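Local coordinates for protein beta-galactosidase (Bacillus circulans subsp. alkalophilus, PDB 3TTY) that hydrolyses terminal beta-galactosidic bonds, binding galactose in the pocket of its TIM-barrel domain, as a trimeric glycoside hydrolase, at residues A[627-633]-A[668-674]; A[435-440]-A[617-621]. One frame throughout, in Å; residues are numbered along the deposited sequence.

Contact 1: residues A[627-633]-A[668-674]; sequences TSYLFVM and GVMILER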
loop_
_atom_site.group_PDB
_atom_site.type_symbol
_atom_site.label_atom_id
_atom_site.label_comp_id
_atom_site.label_asym_id
_atom_site.label_seq_id
_atom_site.Cartn_x
_atom_site.Cartn_y
_atom_site.Cartn_z
ATOM N N THR A 627 -42.795 20.757 26.318
ATOM C CA THR A 627 -43.221 20.046 25.120
ATOM C C THR A 627 -42.157 19.096 24.580
ATOM O O THR A 627 -40.979 19.444 24.483
ATOM C CB THR A 627 -43.667 21.032 24.019
ATOM O OG1 THR A 627 -44.707 21.882 24.528
ATOM C CG2 THR A 627 -44.173 20.284 22.796
ATOM N N SER A 628 -42.582 17.891 24.225
ATOM C CA SER A 628 -41.670 16.878 23.708
ATOM C C SER A 628 -41.897 16.604 22.224
ATOM O O SER A 628 -43.009 16.288 21.812
ATOM C CB SER A 628 -41.825 15.578 24.488
ATOM O OG SER A 628 -41.556 14.473 23.650
ATOM N N TYR A 629 -40.834 16.723 21.431
ATOM C CA TYR A 629 -40.881 16.381 20.018
ATOM C C TYR A 629 -40.189 15.052 19.734
ATOM O O TYR A 629 -38.973 14.923 19.911
ATOM C CB TYR A 629 -40.256 17.493 19.177
ATOM C CG TYR A 629 -40.923 18.815 19.410
ATOM C CD1 TYR A 629 -42.197 19.067 18.909
ATOM C CD2 TYR A 629 -40.300 19.810 20.152
ATOM C CE1 TYR A 629 -42.830 20.277 19.132
ATOM C CE2 TYR A 629 -40.929 21.022 20.385
ATOM C CZ TYR A 629 -42.195 21.252 19.868
ATOM O OH TYR A 629 -42.829 22.457 20.092
ATOM N N LEU A 630 -40.969 14.061 19.307
ATOM C CA LEU A 630 -40.402 12.774 18.917
ATOM C C LEU A 630 -40.151 12.758 17.422
ATOM O O LEU A 630 -41.100 12.775 16.627
ATOM C CB LEU A 630 -41.318 11.610 19.280
ATOM C CG LEU A 630 -41.598 11.321 20.747
ATOM C CD1 LEU A 630 -42.135 9.892 20.877
ATOM C CD2 LEU A 630 -40.348 11.501 21.560
ATOM N N PHE A 631 -38.878 12.729 17.047
ATOM C CA PHE A 631 -38.495 12.609 15.654
ATOM C C PHE A 631 -38.497 11.141 15.261
ATOM O O PHE A 631 -37.691 10.353 15.757
ATOM C CB PHE A 631 -37.122 13.250 15.423
ATOM C CG PHE A 631 -37.125 14.752 15.578
ATOM C CD1 PHE A 631 -37.084 15.583 14.465
ATOM C CD2 PHE A 631 -37.183 15.330 16.837
ATOM C CE1 PHE A 631 -37.106 16.959 14.604
ATOM C CE2 PHE A 631 -37.195 16.710 16.986
ATOM C CZ PHE A 631 -37.158 17.529 15.863
ATOM N N VAL A 632 -39.422 10.767 14.383
ATOM C CA VAL A 632 -39.513 9.391 13.926
ATOM C C VAL A 632 -39.024 9.314 12.499
ATOM O O VAL A 632 -39.503 10.037 11.627
ATOM C CB VAL A 632 -40.940 8.854 13.983
ATOM C CG1 VAL A 632 -40.951 7.371 13.636
ATOM C CG2 VAL A 632 -41.532 9.098 15.356
ATOM N N MET A 633 -38.059 8.431 12.265
ATOM C CA MET A 633 -37.345 8.420 11.002
ATOM C C MET A 633 -37.191 7.007 10.503
ATOM O O MET A 633 -36.518 6.184 11.116
ATOM C CB MET A 633 -36.012 9.138 11.161
ATOM C CG MET A 633 -36.240 10.594 11.595
ATOM S SD MET A 633 -34.847 11.426 12.347
ATOM C CE MET A 633 -34.646 10.502 13.875
ATOM N N GLY A 668 -39.582 7.938 5.461
ATOM C CA GLY A 668 -40.486 8.932 6.012
ATOM C C GLY A 668 -39.987 9.572 7.291
ATOM O O GLY A 668 -39.121 9.029 7.971
ATOM N N VAL A 669 -40.538 10.736 7.612
ATOM C CA VAL A 669 -40.210 11.436 8.846
ATOM C C VAL A 669 -41.499 11.972 9.454
ATOM O O VAL A 669 -42.313 12.579 8.757
ATOM C CB VAL A 669 -39.243 12.629 8.597
ATOM C CG1 VAL A 669 -39.030 13.439 9.868
ATOM C CG2 VAL A 669 -37.912 12.141 8.044
ATOM N N MET A 670 -41.683 11.729 10.748
ATOM C CA MET A 670 -42.768 12.335 11.498
ATOM C C MET A 670 -42.141 13.029 12.694
ATOM O O MET A 670 -41.121 12.586 13.218
ATOM C CB MET A 670 -43.762 11.274 11.976
ATOM C CG MET A 670 -44.223 10.298 10.883
ATOM S SD MET A 670 -45.227 8.925 11.497
ATOM C CE MET A 670 -46.577 9.832 12.244
ATOM N N ILE A 671 -42.748 14.128 13.112
ATOM C CA ILE A 671 -42.325 14.815 14.313
ATOM C C ILE A 671 -43.542 14.937 15.219
ATOM O O ILE A 671 -44.351 15.858 15.079
ATOM C CB ILE A 671 -41.748 16.205 13.998
ATOM C CG1 ILE A 671 -40.644 16.098 12.941
ATOM C CG2 ILE A 671 -41.227 16.861 15.252
ATOM C CD1 ILE A 671 -40.133 17.436 12.475
ATOM N N LEU A 672 -43.669 13.986 16.137
ATOM C CA LEU A 672 -44.811 13.930 17.035
ATOM C C LEU A 672 -44.673 14.951 18.138
ATOM O O LEU A 672 -43.701 14.929 18.881
ATOM C CB LEU A 672 -44.924 12.535 17.635
ATOM C CG LEU A 672 -45.721 11.503 16.835
ATOM C CD1 LEU A 672 -46.013 11.970 15.399
ATOM C CD2 LEU A 672 -45.031 10.147 16.862
ATOM N N GLU A 673 -45.650 15.844 18.241
ATOM C CA GLU A 673 -45.692 16.849 19.298
ATOM C C GLU A 673 -46.554 16.360 20.460
ATOM O O GLU A 673 -47.752 16.129 20.292
ATOM C CB GLU A 673 -46.251 18.168 18.752
ATOM C CG GLU A 673 -46.328 19.302 19.758
ATOM C CD GLU A 673 -46.866 20.584 19.143
ATOM O OE1 GLU A 673 -47.962 20.533 18.548
ATOM O OE2 GLU A 673 -46.195 21.637 19.245
ATOM N N ARG A 674 -45.941 16.201 21.631
ATOM C CA ARG A 674 -46.652 15.731 22.819
ATOM C C ARG A 674 -46.173 16.451 24.083
ATOM O O ARG A 674 -45.416 17.416 24.008
ATOM C CB ARG A 674 -46.491 14.217 22.967
ATOM C CG ARG A 674 -45.051 13.750 22.924
ATOM C CD ARG A 674 -44.932 12.261 23.227
ATOM N NE ARG A 674 -43.555 11.862 23.530
ATOM C CZ ARG A 674 -43.020 11.853 24.752
ATOM N NH1 ARG A 674 -43.743 12.221 25.810
ATOM N NH2 ARG A 674 -41.759 11.469 24.929
#
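Two neighbouring antiparallel strands of the five-stranded sheet in the C-terminal domain meet here, their axes 4.5 Å apart at 161°. Six backbone hydrogen bonds fix the register through the pairs Ser-628/Arg-674, Leu-630/Leu-672 and Val-632/Met-670; the shortest, Val-632 N to Met-670 O, is 2.7 Å at 173°. The non-hydrogen-bonded pairs put Tyr-629, Phe-631, Met-633, Val-669, Ile-671 and Glu-673 on one face. There Ile-671 is the bump between the Phe-631 ring and the base of the Tyr-629 side chain: its CG2 sits 4.2 Å from the Phe-631 ring centroid, 11° off the normal, a CH-pi contact, and 4.1 Å from Tyr-629 CB. Helix 326-336 of the barrel domain covers Phe-631 and Met-633 on this face. On the other face Val-632 CG2 reaches Leu-672 CD2 at 4.0 Å, while the long Arg-674 side chain folds back across Ser-628 and Leu-630 to a salt bridge with Glu-621 on the next strand. Arg-674 NE lies 3.4 Å from Leu-630 CG.

Contact 2: residues A[435-440]-A[617-621]; sequences YKQNIQ and VEVAE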
loop_
_atom_site.group_PDB
_atom_site.type_symbol
_atom_site.label_atom_id
_atom_site.label_comp_id
_atom_site.label_asym_id
_atom_site.label_seq_id
_atom_site.Cartn_x
_atom_site.Cartn_y
_atom_site.Cartn_z
ATOM N N TYR A 435 -29.333 3.114 20.389
ATOM C CA TYR A 435 -30.041 3.577 19.203
ATOM C C TYR A 435 -31.163 2.610 18.838
ATOM O O TYR A 435 -32.293 3.027 18.621
ATOM C CB TYR A 435 -29.035 3.733 18.056
ATOM C CG TYR A 435 -29.572 4.016 16.671
ATOM C CD1 TYR A 435 -29.644 5.316 16.184
ATOM C CD2 TYR A 435 -29.932 2.978 15.819
ATOM C CE1 TYR A 435 -30.106 5.585 14.898
ATOM C CE2 TYR A 435 -30.403 3.229 14.530
ATOM C CZ TYR A 435 -30.481 4.540 14.078
ATOM O OH TYR A 435 -30.932 4.805 12.806
ATOM N N LYS A 436 -30.850 1.319 18.796
ATOM C CA LYS A 436 -31.816 0.310 18.370
ATOM C C LYS A 436 -33.026 0.180 19.285
ATOM O O LYS A 436 -34.022 -0.439 18.914
ATOM C CB LYS A 436 -31.141 -1.048 18.235
ATOM C CG LYS A 436 -30.239 -1.168 17.032
ATOM C CD LYS A 436 -29.458 -2.477 17.090
ATOM C CE LYS A 436 -28.564 -2.631 15.869
ATOM N NZ LYS A 436 -27.583 -3.752 16.027
ATOM N N GLN A 437 -32.938 0.755 20.478
ATOM C CA GLN A 437 -34.018 0.644 21.440
ATOM C C GLN A 437 -34.656 2.000 21.681
ATOM O O GLN A 437 -35.525 2.137 22.537
ATOM C CB GLN A 437 -33.527 0.014 22.754
ATOM C CG GLN A 437 -32.909 -1.369 22.545
ATOM C CD GLN A 437 -32.355 -1.982 23.825
ATOM O OE1 GLN A 437 -32.780 -1.635 24.927
ATOM N NE2 GLN A 437 -31.405 -2.901 23.682
ATOM N N ASN A 438 -34.235 2.993 20.903
ATOM C CA ASN A 438 -34.774 4.340 21.032
ATOM C C ASN A 438 -34.589 4.880 22.456
ATOM O O ASN A 438 -35.440 5.602 22.983
ATOM C CB ASN A 438 -36.253 4.385 20.610
ATOM C CG ASN A 438 -36.479 3.875 19.186
ATOM O OD1 ASN A 438 -35.679 4.132 18.281
ATOM N ND2 ASN A 438 -37.567 3.145 18.986
ATOM N N ILE A 439 -33.476 4.515 23.080
ATOM C CA ILE A 439 -33.140 5.066 24.385
ATOM C C ILE A 439 -32.443 6.379 24.125
ATOM O O ILE A 439 -31.404 6.412 23.471
ATOM C CB ILE A 439 -32.181 4.152 25.190
ATOM C CG1 ILE A 439 -32.719 2.718 25.298
ATOM C CG2 ILE A 439 -31.925 4.740 26.571
ATOM C CD1 ILE A 439 -33.783 2.546 26.356
ATOM N N GLN A 440 -33.020 7.465 24.620
ATOM C CA GLN A 440 -32.450 8.785 24.414
ATOM C C GLN A 440 -31.079 8.853 25.078
ATOM O O GLN A 440 -30.936 8.540 26.260
ATOM C CB GLN A 440 -33.374 9.846 24.993
ATOM C CG GLN A 440 -32.880 11.268 24.798
ATOM C CD GLN A 440 -32.938 11.723 23.343
ATOM O OE1 GLN A 440 -33.573 11.077 22.492
ATOM N NE2 GLN A 440 -32.265 12.838 23.050
ATOM N N VAL A 617 -36.232 2.065 12.238
ATOM C CA VAL A 617 -37.070 3.226 12.476
ATOM C C VAL A 617 -36.524 3.941 13.698
ATOM O O VAL A 617 -36.771 3.547 14.838
ATOM C CB VAL A 617 -38.550 2.851 12.687
ATOM C CG1 VAL A 617 -39.366 4.089 13.088
ATOM C CG2 VAL A 617 -39.112 2.201 11.429
ATOM N N GLU A 618 -35.768 4.995 13.450
ATOM C CA GLU A 618 -35.087 5.694 14.516
ATOM C C GLU A 618 -36.012 6.674 15.221
ATOM O O GLU A 618 -36.757 7.423 14.581
ATOM C CB GLU A 618 -33.870 6.420 13.954
ATOM C CG GLU A 618 -33.198 7.358 14.933
ATOM C CD GLU A 618 -32.090 8.147 14.278
ATOM O OE1 GLU A 618 -31.874 7.963 13.061
ATOM O OE2 GLU A 618 -31.453 8.960 14.974
ATOM N N VAL A 619 -35.973 6.663 16.546
ATOM C CA VAL A 619 -36.697 7.666 17.300
ATOM C C VAL A 619 -35.772 8.446 18.235
ATOM O O VAL A 619 -34.993 7.858 18.982
ATOM C CB VAL A 619 -37.845 7.043 18.102
ATOM C CG1 VAL A 619 -38.664 8.136 18.770
ATOM C CG2 VAL A 619 -38.719 6.187 17.195
ATOM N N ALA A 620 -35.868 9.769 18.194
ATOM C CA ALA A 620 -35.067 10.609 19.068
ATOM C C ALA A 620 -35.902 11.785 19.539
ATOM O O ALA A 620 -36.869 12.169 18.886
ATOM C CB ALA A 620 -33.814 11.088 18.349
ATOM N N GLU A 621 -35.518 12.372 20.667
ATOM C CA GLU A 621 -36.357 13.367 21.303
ATOM C C GLU A 621 -35.631 14.675 21.562
ATOM O O GLU A 621 -34.491 14.682 22.023
ATOM C CB GLU A 621 -36.913 12.827 22.630
ATOM C CG GLU A 621 -37.819 13.827 23.367
ATOM C CD GLU A 621 -38.075 13.446 24.826
ATOM O OE1 GLU A 621 -37.090 13.230 25.565
ATOM O OE2 GLU A 621 -39.259 13.351 25.232
HETATM O O HOH W 1 -32.917 5.959 18.157
HETATM O O HOH W 2 -33.002 8.112 21.122
#
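Side-chain oxygens of a loop, rather than its backbone, accept hydrogen bonds from the first strand of the C-terminal domain's sheet. Asn-438 OD1 takes Val-619 N at 3.1 Å, and Gln-440 OE1 takes Glu-621 N at 3.0 Å, so amides two residues apart on the strand are both satisfied. Asn-438 ND2 is in turn hydrogen-bonded to Leu-611 O and Thr-613 OG1. Asn-438, whose CA-to-CB bond points toward the strand, is the C-prime residue of a Schellman motif that ends helix 423-435, with phi +57°, and its N bonds Tyr-435 O at 3.0 Å. Water 1 lies within hydrogen-bonding distance of Tyr-435 O (3.0 Å) and Val-619 O (2.9 Å), and water 2 bonds the same Val-619 O at 2.9 Å. Tyr-435 OH gives a weak bond to Glu-618 OE1 (3.3 Å), whose carboxylate is also held by His-337, Gln-333 and His-635. Amide oxygens of a trimerisation-domain loop and water thus meet the polar backbone of this edge strand without a further strand.

In the fold
Both contacts are largely buried, their centres 11 Å apart, and use successive strands of one antiparallel sheet. Contact 1 lies within that sheet, whereas contact 2 joins its outermost strand, 617-624, to the loop after helix 423-435 in another domain. The strand ladder connects them: Met-633 O lies 2.7 Å from Glu-618 N and Phe-631 N 2.8 Å from Ala-620 O, both probable hydrogen bonds. Their chemistry follows position. Regular backbone pairing and mainly apolar side chains, with Arg-674 laid over one face, make up 627-633/668-674, which buries 708 Å²; side-chain acceptors and waters dominate 435-440/617-621, which buries 351 Å². Glu-621 serves both, its N in contact 2 and its carboxylate bound to Ser-628 and Arg-674.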